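Local atomic coordinates of peptidase family U32 (Geobacillus thermoleovorans, PDB entry 4HE6), a protein that is of unknown function, being the C-terminal beta-sheet domain of a putative U32-family peptidase. Residues E51-E56 with Q69-K74. Residues are numbered along the deposited sequence; the frame is centred on the assembly and turned at random. Where two conformers were deposited one is given.
Sequences EKIWDE and QIVKFK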
# COMPACT_ATOMS: atom_id res chain seq x y z
N GLU A 51 0.23 6.45 -7.61
CA GLU A 51 0.06 6.92 -8.97
C GLU A 51 -1.15 6.36 -9.68
O GLU A 51 -1.77 7.02 -10.51
CB GLU A 51 1.25 6.56 -9.85
CG GLU A 51 2.36 7.58 -9.71
CD GLU A 51 3.43 7.47 -10.77
OE1 GLU A 51 4.36 6.70 -10.46
OE2 GLU A 51 3.37 8.14 -11.83
N LYS A 52 -1.41 5.11 -9.45
CA LYS A 52 -2.26 4.24 -10.27
C LYS A 52 -2.37 2.90 -9.53
O LYS A 52 -1.37 2.48 -8.97
CB LYS A 52 -1.62 4.00 -11.63
CG LYS A 52 -2.56 3.34 -12.60
CD LYS A 52 -2.08 3.47 -14.06
CE LYS A 52 -0.82 2.70 -14.27
NZ LYS A 52 -0.21 2.96 -15.59
N ILE A 53 -3.53 2.27 -9.53
CA ILE A 53 -3.72 1.03 -8.78
C ILE A 53 -4.41 0.03 -9.69
O ILE A 53 -5.30 0.37 -10.49
CB ILE A 53 -4.65 1.25 -7.53
CG1 ILE A 53 -4.13 2.34 -6.63
CG2 ILE A 53 -4.98 -0.06 -6.85
CD1 ILE A 53 -5.21 2.83 -5.61
N TRP A 54 -4.06 -1.24 -9.56
CA TRP A 54 -4.72 -2.31 -10.32
C TRP A 54 -4.94 -3.50 -9.39
O TRP A 54 -4.32 -3.66 -8.35
CB TRP A 54 -3.98 -2.69 -11.57
CG TRP A 54 -2.53 -3.01 -11.49
CD1 TRP A 54 -1.94 -4.25 -11.48
CD2 TRP A 54 -1.44 -2.07 -11.45
NE1 TRP A 54 -0.60 -4.14 -11.42
CE2 TRP A 54 -0.26 -2.80 -11.40
CE3 TRP A 54 -1.37 -0.67 -11.43
CZ2 TRP A 54 1.02 -2.22 -11.34
CZ3 TRP A 54 -0.12 -0.08 -11.38
CH2 TRP A 54 1.04 -0.85 -11.34
N ASP A 55 -5.91 -4.33 -9.79
CA ASP A 55 -6.18 -5.57 -9.06
C ASP A 55 -5.29 -6.70 -9.63
O ASP A 55 -4.51 -6.51 -10.56
CB ASP A 55 -7.68 -5.84 -9.08
CG ASP A 55 -8.22 -6.23 -10.41
OD1 ASP A 55 -7.47 -6.53 -11.35
OD2 ASP A 55 -9.46 -6.21 -10.52
N GLU A 56 -5.44 -7.88 -9.03
CA GLU A 56 -4.61 -8.99 -9.45
C GLU A 56 -4.98 -9.53 -10.81
O GLU A 56 -4.26 -10.36 -11.37
CB GLU A 56 -4.63 -10.10 -8.39
CG GLU A 56 -3.97 -9.56 -7.09
CD GLU A 56 -3.61 -10.64 -6.11
OE1 GLU A 56 -4.45 -11.42 -5.66
OE2 GLU A 56 -2.38 -10.64 -5.81
N GLN A 69 -9.49 -6.35 -0.06
CA GLN A 69 -9.11 -6.69 -1.43
C GLN A 69 -7.61 -6.47 -1.62
O GLN A 69 -7.01 -5.60 -0.99
CB GLN A 69 -10.01 -5.93 -2.39
CG GLN A 69 -11.48 -6.58 -2.34
CD GLN A 69 -12.40 -6.22 -3.45
OE1 GLN A 69 -12.05 -5.31 -4.30
NE2 GLN A 69 -13.61 -6.74 -3.55
N ILE A 70 -7.03 -7.26 -2.50
CA ILE A 70 -5.61 -7.19 -2.83
C ILE A 70 -5.41 -6.29 -4.04
O ILE A 70 -6.10 -6.46 -5.07
CB ILE A 70 -5.03 -8.59 -3.07
CG1 ILE A 70 -5.17 -9.49 -1.84
CG2 ILE A 70 -3.58 -8.45 -3.49
CD1 ILE A 70 -4.89 -10.94 -2.08
N VAL A 71 -4.54 -5.31 -3.94
CA VAL A 71 -4.29 -4.38 -5.03
C VAL A 71 -2.75 -4.29 -5.25
O VAL A 71 -1.96 -4.73 -4.40
CB VAL A 71 -4.91 -3.01 -4.80
CG1 VAL A 71 -6.41 -3.16 -4.59
CG2 VAL A 71 -4.26 -2.28 -3.65
N LYS A 72 -2.38 -3.73 -6.38
CA LYS A 72 -0.99 -3.55 -6.77
C LYS A 72 -0.76 -2.13 -7.25
O LYS A 72 -1.63 -1.51 -7.85
CB LYS A 72 -0.66 -4.54 -7.87
CG LYS A 72 -0.77 -6.00 -7.42
CD LYS A 72 -0.42 -6.99 -8.50
CE LYS A 72 -0.26 -8.40 -7.94
NZ LYS A 72 0.81 -9.11 -8.72
N PHE A 73 0.45 -1.64 -7.01
CA PHE A 73 0.87 -0.35 -7.47
C PHE A 73 2.38 -0.21 -7.31
O PHE A 73 3.00 -0.94 -6.51
CB PHE A 73 0.14 0.81 -6.77
CG PHE A 73 0.11 0.78 -5.29
CD1 PHE A 73 -0.86 0.09 -4.58
CD2 PHE A 73 1.09 1.50 -4.57
CE1 PHE A 73 -0.87 0.09 -3.21
CE2 PHE A 73 1.05 1.49 -3.20
CZ PHE A 73 0.06 0.80 -2.51
N LYS A 74 2.96 0.70 -8.04
CA LYS A 74 4.37 1.01 -7.94
C LYS A 74 4.68 1.72 -6.64
O LYS A 74 3.95 2.63 -6.24
CB LYS A 74 4.81 1.87 -9.13
CG LYS A 74 6.27 2.02 -9.28
CD LYS A 74 6.86 1.07 -10.34
CE LYS A 74 7.77 1.85 -11.26
NZ LYS A 74 7.13 3.15 -11.69
O HOH W 1 2.17 4.32 -7.52
O HOH W 2 1.34 2.62 -9.61
O HOH W 3 -7.17 -8.31 -6.72
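Trp54 and Lys72 exchange two backbone hydrogen bonds: Trp54 N gives its hydrogen to Lys72 O at 3.0 Å, and Lys72 N returns one to Trp54 O at 2.8 Å. Beyond this pair, waters bridge the backbones of the two segments. One water links Lys52 O to Lys74 N, a second Glu51 N to Lys74 O, and a third Glu56 N to Ile70 O. On the Trp54 face of the sheet, with CG between the backbone N and the carbonyl carbon (chi1 51°), the indole leaves its own strand and lies across Lys72, the two side chains crossing at about a right angle. Lys72 CB makes a CH-pi contact 3.9 Å from the centroid of the Trp54 five-membered ring, and Phe73 CA sits over the six-membered ring of the same residue. Nearby, the Glu56 carboxylate rests against Ile70, with OE2 3.4 Å from Ile70 CG2; the same Glu56 OE2 is 4.6 Å from Lys72 NZ, too far for a salt bridge. On the other face, Ile53 CG2 packs on Val71 CB at 3.6 Å, in a buried apolar layer joined by Phe30 and Leu61. Strand 70-74 also pairs with strand 21-26, and 53-55 with 60-61, making this a short antiparallel pairing near one edge of the sheet of the all-beta U32 C-terminal domain.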